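Local coordinates for protein glutathione S-transferase 2 (Onchocerca volvulus, PDB 1TU7) that catalyses the conjugation of glutathione to electrophilic substrates as a homodimeric pi-class transferase and appears to be central to the parasite's detoxification system, at residues A[9-23]-A[188-202]. Residues are numbered along the deposited sequence; the frame is centred on the assembly and turned at random.
Sequences SIRGLAEPIRLFLVD and LKEYCEKRDAAKVPV. With GSH (glutathione), chain C; GOL (glycerol), chain D.
Glu15 meets Tyr191 and Arg195 in a mixed polar and apolar interdomain contact, where helix 15-23 of the thioredoxin-like N-terminal domain packs against helix 186-197 of the all-helical C-terminal domain. It illustrates how one carboxylate can tie two domains together. Glu15 OE2 receives Tyr191 OH at 2.6 Å on its syn side and Arg195 NH1 at 2.9 Å on its anti side, the two donors coming from opposite faces of the carboxylate plane. Glu15 OE1 lies 2.9 Å from Arg18 NH1 in a second salt bridge; that nitrogen also donates to Ile10 O, linking the helix to its preceding loop. With both oxygens gripped, rotation of the carboxylate is probably well fixed. A bend in the glutamate chain (chi2 70°) helps bring OE2 to the rim of the phenol, nearly in the ring plane.

Arg195 also stacks flat on Arg11, the guanidinium centres 3.4 Å apart and the planes 11° from parallel. The like charges are probably offset by carboxylates: Glu15 serves Arg195, while Glu156 and Asp159 of helix 149-164 form salt bridges with Arg11. Val202 CG2 lies over the other face of the Arg11 group, and a glycerol, probably from crystallisation, bridges Arg11 NH1 to Val200 O.

The same Tyr191 side chain is a knob in the hole formed by Glu15, Arg18, Leu19 and Val22. Val22 CG2 lies over one face of the Tyr191 ring in a CH-pi contact, 4.2 Å from its centroid, and farther along Leu19 CD2 meets Leu188 CD2 at 3.8 Å. Beyond the Schellman turn at Lys199, the C-terminal tail folds back: Pro201 O accepts a hydrogen bond from Arg11 N, and Val202 O one from Gly12 N, just before Leu13 of the glutathione pocket. This seam belongs to the two-domain cytosolic GST fold.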
loop_
_atom_site.group_PDB
_atom_site.type_symbol
_atom_site.label_atom_id
_atom_site.label_comp_id
_atom_site.label_asym_id
_atom_site.label_seq_id
_atom_site.Cartn_x
_atom_site.Cartn_y
_atom_site.Cartn_z
ATOM N N SER A 9 11.548 -8.855 -15.771
ATOM C CA SER A 9 11.902 -8.076 -16.934
ATOM C C SER A 9 10.664 -7.507 -17.602
ATOM O O SER A 9 10.403 -7.712 -18.781
ATOM C CB SER A 9 12.755 -8.879 -17.915
ATOM O OG SER A 9 13.493 -7.987 -18.705
ATOM N N ILE A 10 9.896 -6.778 -16.803
ATOM C CA ILE A 10 8.677 -6.099 -17.215
ATOM C C ILE A 10 8.648 -4.807 -16.408
ATOM O O ILE A 10 9.411 -4.632 -15.453
ATOM C CB ILE A 10 7.383 -6.920 -16.885
ATOM C CG1 ILE A 10 7.220 -7.085 -15.379
ATOM C CG2 ILE A 10 7.396 -8.259 -17.623
ATOM C CD1 ILE A 10 5.899 -7.678 -14.916
ATOM N N ARG A 11 7.731 -3.923 -16.759
ATOM C CA ARG A 11 7.557 -2.693 -16.018
ATOM C C ARG A 11 6.946 -2.980 -14.655
ATOM O O ARG A 11 7.612 -2.805 -13.629
ATOM C CB ARG A 11 6.770 -1.696 -16.825
ATOM C CG ARG A 11 7.576 -1.166 -18.013
ATOM C CD ARG A 11 6.776 -0.540 -19.135
ATOM N NE ARG A 11 6.077 0.648 -18.721
ATOM C CZ ARG A 11 5.622 1.572 -19.558
ATOM N NH1 ARG A 11 5.785 1.440 -20.856
ATOM N NH2 ARG A 11 4.982 2.632 -19.108
ATOM N N GLY A 12 5.709 -3.448 -14.647
ATOM C CA GLY A 12 5.075 -3.888 -13.428
ATOM C C GLY A 12 5.253 -2.950 -12.252
ATOM O O GLY A 12 5.151 -1.738 -12.386
ATOM N N LEU A 13 5.499 -3.524 -11.083
ATOM C CA LEU A 13 5.614 -2.766 -9.839
ATOM C C LEU A 13 6.911 -2.049 -9.689
ATOM O O LEU A 13 7.010 -1.137 -8.864
ATOM C CB LEU A 13 5.462 -3.712 -8.644
ATOM C CG LEU A 13 4.127 -4.432 -8.529
ATOM C CD1 LEU A 13 4.203 -5.400 -7.374
ATOM C CD2 LEU A 13 2.981 -3.442 -8.350
ATOM N N ALA A 14 7.925 -2.452 -10.439
ATOM C CA ALA A 14 9.252 -1.857 -10.330
ATOM C C ALA A 14 9.329 -0.546 -11.039
ATOM O O ALA A 14 10.200 0.235 -10.699
ATOM C CB ALA A 14 10.316 -2.770 -10.873
ATOM N N GLU A 15 8.489 -0.313 -12.045
ATOM C CA GLU A 15 8.777 0.778 -12.954
ATOM C C GLU A 15 8.771 2.137 -12.257
ATOM O O GLU A 15 9.619 2.974 -12.581
ATOM C CB GLU A 15 7.891 0.762 -14.176
ATOM C CG GLU A 15 8.413 1.612 -15.313
ATOM C CD GLU A 15 9.653 1.050 -15.959
ATOM O OE1 GLU A 15 10.045 -0.091 -15.675
ATOM O OE2 GLU A 15 10.239 1.782 -16.784
ATOM N N PRO A 16 7.868 2.436 -11.324
ATOM C CA PRO A 16 7.953 3.748 -10.663
ATOM C C PRO A 16 9.267 3.943 -9.947
ATOM O O PRO A 16 9.752 5.086 -9.866
ATOM C CB PRO A 16 6.776 3.763 -9.720
ATOM C CG PRO A 16 5.813 2.847 -10.382
ATOM C CD PRO A 16 6.641 1.706 -10.929
ATOM N N ILE A 17 9.835 2.860 -9.403
ATOM C CA ILE A 17 11.147 2.938 -8.745
ATOM C C ILE A 17 12.247 3.196 -9.772
ATOM O O ILE A 17 13.118 4.034 -9.582
ATOM C CB ILE A 17 11.412 1.697 -7.907
ATOM C CG1 ILE A 17 10.330 1.507 -6.814
ATOM C CG2 ILE A 17 12.807 1.755 -7.324
ATOM C CD1 ILE A 17 10.187 0.072 -6.371
ATOM N N ARG A 18 12.239 2.453 -10.863
ATOM C CA ARG A 18 13.186 2.710 -11.944
ATOM C C ARG A 18 13.099 4.151 -12.402
ATOM O O ARG A 18 14.108 4.806 -12.606
ATOM C CB ARG A 18 12.903 1.780 -13.109
ATOM C CG ARG A 18 13.198 0.329 -12.841
ATOM C CD ARG A 18 12.995 -0.525 -14.018
ATOM N NE ARG A 18 13.146 -1.960 -13.762
ATOM C CZ ARG A 18 12.236 -2.867 -14.047
ATOM N NH1 ARG A 18 11.057 -2.532 -14.504
ATOM N NH2 ARG A 18 12.507 -4.151 -13.824
ATOM N N LEU A 19 11.890 4.672 -12.559
ATOM C CA LEU A 19 11.707 6.038 -13.029
ATOM C C LEU A 19 12.304 7.032 -12.039
ATOM O O LEU A 19 12.931 7.996 -12.449
ATOM C CB LEU A 19 10.232 6.340 -13.284
ATOM C CG LEU A 19 9.610 5.610 -14.475
ATOM C CD1 LEU A 19 8.095 5.562 -14.422
ATOM C CD2 LEU A 19 10.078 6.256 -15.790
ATOM N N PHE A 20 12.064 6.826 -10.740
ATOM C CA PHE A 20 12.666 7.647 -9.688
ATOM C C PHE A 20 14.188 7.707 -9.849
ATOM O O PHE A 20 14.766 8.774 -9.910
ATOM C CB PHE A 20 12.243 7.099 -8.318
ATOM C CG PHE A 20 12.762 7.861 -7.133
ATOM C CD1 PHE A 20 11.859 8.404 -6.234
ATOM C CD2 PHE A 20 14.104 7.981 -6.845
ATOM C CE1 PHE A 20 12.283 9.074 -5.108
ATOM C CE2 PHE A 20 14.519 8.666 -5.698
ATOM C CZ PHE A 20 13.595 9.205 -4.840
ATOM N N LEU A 21 14.812 6.537 -9.951
ATOM C CA LEU A 21 16.259 6.417 -9.985
ATOM C C LEU A 21 16.789 7.061 -11.262
ATOM O O LEU A 21 17.752 7.800 -11.231
ATOM C CB LEU A 21 16.642 4.949 -9.876
ATOM C CG LEU A 21 16.319 4.263 -8.562
ATOM C CD1 LEU A 21 16.412 2.786 -8.691
ATOM C CD2 LEU A 21 17.268 4.739 -7.454
ATOM N N VAL A 22 16.138 6.800 -12.370
ATOM C CA VAL A 22 16.577 7.352 -13.653
ATOM C C VAL A 22 16.457 8.873 -13.621
ATOM O O VAL A 22 17.390 9.570 -13.978
ATOM C CB VAL A 22 15.765 6.779 -14.819
ATOM C CG1 VAL A 22 15.992 7.584 -16.067
ATOM C CG2 VAL A 22 16.162 5.329 -15.078
ATOM N N ASP A 23 15.328 9.404 -13.182
ATOM C CA ASP A 23 15.108 10.840 -13.207
ATOM C C ASP A 23 16.025 11.580 -12.261
ATOM O O ASP A 23 16.476 12.693 -12.562
ATOM C CB ASP A 23 13.662 11.158 -12.869
ATOM C CG ASP A 23 13.347 12.615 -13.045
ATOM O OD1 ASP A 23 13.007 13.273 -12.023
ATOM O OD2 ASP A 23 13.406 13.146 -14.162
ATOM N N LEU A 188 14.063 11.268 -18.314
ATOM C CA LEU A 188 12.922 10.394 -18.615
ATOM C C LEU A 188 12.629 10.322 -20.084
ATOM O O LEU A 188 12.251 9.284 -20.575
ATOM C CB LEU A 188 11.671 10.825 -17.835
ATOM C CG LEU A 188 11.770 10.706 -16.324
ATOM C CD1 LEU A 188 10.465 11.027 -15.654
ATOM C CD2 LEU A 188 12.232 9.334 -15.887
ATOM N N LYS A 189 12.840 11.406 -20.822
ATOM C CA LYS A 189 12.600 11.382 -22.248
ATOM C C LYS A 189 13.493 10.339 -22.876
ATOM O O LYS A 189 13.038 9.534 -23.689
ATOM C CB LYS A 189 12.874 12.766 -22.872
ATOM C CG LYS A 189 12.632 12.825 -24.368
ATOM C CD LYS A 189 12.840 14.241 -24.886
ATOM C CE LYS A 189 12.584 14.334 -26.380
ATOM N NZ LYS A 189 12.824 15.743 -26.838
ATOM N N GLU A 190 14.770 10.370 -22.549
ATOM C CA GLU A 190 15.721 9.419 -23.124
ATOM C C GLU A 190 15.389 7.975 -22.722
ATOM O O GLU A 190 15.358 7.049 -23.549
ATOM C CB GLU A 190 17.102 9.823 -22.650
ATOM C CG GLU A 190 18.242 8.866 -22.918
ATOM C CD GLU A 190 19.560 9.386 -22.338
ATOM O OE1 GLU A 190 19.632 9.756 -21.119
ATOM O OE2 GLU A 190 20.533 9.444 -23.106
ATOM N N TYR A 191 15.075 7.796 -21.451
ATOM C CA TYR A 191 14.795 6.459 -20.923
ATOM C C TYR A 191 13.550 5.890 -21.587
ATOM O O TYR A 191 13.523 4.727 -21.977
ATOM C CB TYR A 191 14.598 6.555 -19.423
ATOM C CG TYR A 191 14.120 5.275 -18.780
ATOM C CD1 TYR A 191 12.817 5.141 -18.373
ATOM C CD2 TYR A 191 14.978 4.208 -18.605
ATOM C CE1 TYR A 191 12.369 3.961 -17.764
ATOM C CE2 TYR A 191 14.550 3.018 -18.013
ATOM C CZ TYR A 191 13.254 2.907 -17.585
ATOM O OH TYR A 191 12.854 1.713 -17.015
ATOM N N CYS A 192 12.521 6.707 -21.720
ATOM C CA CYS A 192 11.249 6.259 -22.281
ATOM C C CYS A 192 11.392 5.927 -23.759
ATOM O O CYS A 192 10.739 5.001 -24.255
ATOM C CB CYS A 192 10.170 7.311 -22.026
ATOM S SG CYS A 192 9.675 7.428 -20.278
ATOM N N GLU A 193 12.237 6.663 -24.478
ATOM C CA GLU A 193 12.500 6.344 -25.886
ATOM C C GLU A 193 13.117 4.942 -25.987
ATOM O O GLU A 193 12.713 4.127 -26.828
ATOM C CB GLU A 193 13.443 7.376 -26.530
ATOM C CG GLU A 193 12.801 8.700 -26.916
ATOM C CD GLU A 193 13.776 9.854 -27.163
ATOM O OE1 GLU A 193 13.324 10.880 -27.737
ATOM O OE2 GLU A 193 14.972 9.771 -26.776
ATOM N N LYS A 194 14.089 4.661 -25.138
ATOM C CA LYS A 194 14.750 3.371 -25.170
ATOM C C LYS A 194 13.832 2.254 -24.718
ATOM O O LYS A 194 13.852 1.151 -25.250
ATOM C CB LYS A 194 16.016 3.418 -24.351
ATOM C CG LYS A 194 17.083 4.283 -25.013
ATOM C CD LYS A 194 18.248 4.542 -24.104
ATOM C CE LYS A 194 19.235 5.489 -24.796
ATOM N NZ LYS A 194 19.863 4.863 -25.991
ATOM N N ARG A 195 12.989 2.537 -23.726
ATOM C CA ARG A 195 12.034 1.555 -23.269
ATOM C C ARG A 195 11.042 1.214 -24.364
ATOM O O ARG A 195 10.688 0.036 -24.556
ATOM C CB ARG A 195 11.342 2.126 -22.034
ATOM C CG ARG A 195 10.398 1.197 -21.317
ATOM C CD ARG A 195 9.839 1.868 -20.073
ATOM N NE ARG A 195 8.993 2.996 -20.399
ATOM C CZ ARG A 195 8.318 3.719 -19.518
ATOM N NH1 ARG A 195 8.383 3.455 -18.220
ATOM N NH2 ARG A 195 7.515 4.675 -19.941
ATOM N N ASP A 196 10.610 2.228 -25.101
ATOM C CA ASP A 196 9.689 2.031 -26.199
ATOM C C ASP A 196 10.359 1.289 -27.345
ATOM O O ASP A 196 9.740 0.430 -27.967
ATOM C CB ASP A 196 9.170 3.363 -26.693
ATOM C CG ASP A 196 8.059 3.209 -27.684
ATOM O OD1 ASP A 196 8.087 3.966 -28.679
ATOM O OD2 ASP A 196 7.110 2.382 -27.558
ATOM N N ALA A 197 11.616 1.615 -27.623
ATOM C CA ALA A 197 12.333 0.962 -28.722
ATOM C C ALA A 197 12.411 -0.539 -28.481
ATOM O O ALA A 197 12.291 -1.338 -29.425
ATOM C CB ALA A 197 13.725 1.553 -28.906
ATOM N N ALA A 198 12.641 -0.915 -27.224
ATOM C CA ALA A 198 12.756 -2.310 -26.796
ATOM C C ALA A 198 11.401 -2.973 -26.576
ATOM O O ALA A 198 11.349 -4.195 -26.326
ATOM C CB ALA A 198 13.579 -2.378 -25.515
ATOM N N LYS A 199 10.307 -2.199 -26.684
ATOM C CA LYS A 199 8.958 -2.685 -26.405
ATOM C C LYS A 199 8.922 -3.485 -25.117
ATOM O O LYS A 199 8.409 -4.618 -25.045
ATOM C CB LYS A 199 8.420 -3.486 -27.589
ATOM C CG LYS A 199 8.249 -2.683 -28.832
ATOM C CD LYS A 199 7.499 -3.406 -29.936
ATOM C CE LYS A 199 7.233 -2.445 -31.121
ATOM N NZ LYS A 199 6.716 -3.160 -32.345
ATOM N N VAL A 200 9.441 -2.881 -24.046
ATOM C CA VAL A 200 9.495 -3.555 -22.753
ATOM C C VAL A 200 8.059 -3.881 -22.345
ATOM O O VAL A 200 7.208 -2.990 -22.374
ATOM C CB VAL A 200 10.146 -2.669 -21.663
ATOM C CG1 VAL A 200 10.026 -3.333 -20.321
ATOM C CG2 VAL A 200 11.592 -2.358 -22.010
ATOM N N PRO A 201 7.748 -5.129 -21.998
ATOM C CA PRO A 201 6.365 -5.438 -21.630
ATOM C C PRO A 201 5.936 -4.699 -20.374
ATOM O O PRO A 201 6.716 -4.566 -19.442
ATOM C CB PRO A 201 6.373 -6.947 -21.381
ATOM C CG PRO A 201 7.588 -7.440 -21.945
ATOM C CD PRO A 201 8.606 -6.330 -21.989
ATOM N N VAL A 202 4.714 -4.207 -20.370
ATOM C CA VAL A 202 4.158 -3.606 -19.160
ATOM C C VAL A 202 3.954 -4.666 -18.085
ATOM O O VAL A 202 4.255 -4.447 -16.917
ATOM C CB VAL A 202 2.836 -2.841 -19.426
ATOM C CG1 VAL A 202 2.259 -2.278 -18.134
ATOM C CG2 VAL A 202 3.052 -1.736 -20.460
HETATM N N1 GSH C . 2.948 -5.542 -2.143
HETATM C CA1 GSH C . 3.981 -5.991 -2.994
HETATM C C1 GSH C . 4.883 -4.917 -3.436
HETATM O O11 GSH C . 4.254 -3.755 -3.691
HETATM O O12 GSH C . 6.142 -4.935 -3.694
HETATM C CB1 GSH C . 3.719 -6.969 -4.058
HETATM C CG1 GSH C . 4.883 -7.744 -4.618
HETATM C CD1 GSH C . 4.419 -8.729 -5.681
HETATM O OE1 GSH C . 3.092 -8.957 -5.824
HETATM N N2 GSH C . 5.327 -9.297 -6.428
HETATM C CA2 GSH C . 5.017 -10.210 -7.529
HETATM C C2 GSH C . 5.952 -11.354 -7.467
HETATM O O2 GSH C . 7.206 -11.207 -6.911
HETATM C CB2 GSH C . 5.225 -9.527 -8.877
HETATM S SG2 GSH C . 3.913 -8.335 -9.225
HETATM N N3 GSH C . 5.572 -12.529 -7.937
HETATM C CA3 GSH C . 6.513 -13.615 -7.878
HETATM C C3 GSH C . 5.993 -14.729 -7.029
HETATM O O31 GSH C . 5.162 -14.573 -6.019
HETATM O O32 GSH C . 6.446 -16.014 -7.357
HETATM C C1 GOL D . 5.623 0.130 -25.692
HETATM O O1 GOL D . 4.322 -0.220 -26.086
HETATM C C2 GOL D . 5.829 -0.505 -24.327
HETATM O O2 GOL D . 5.770 -1.917 -24.447
HETATM C C3 GOL D . 7.193 -0.034 -23.817
HETATM O O3 GOL D . 7.321 -0.361 -22.448
#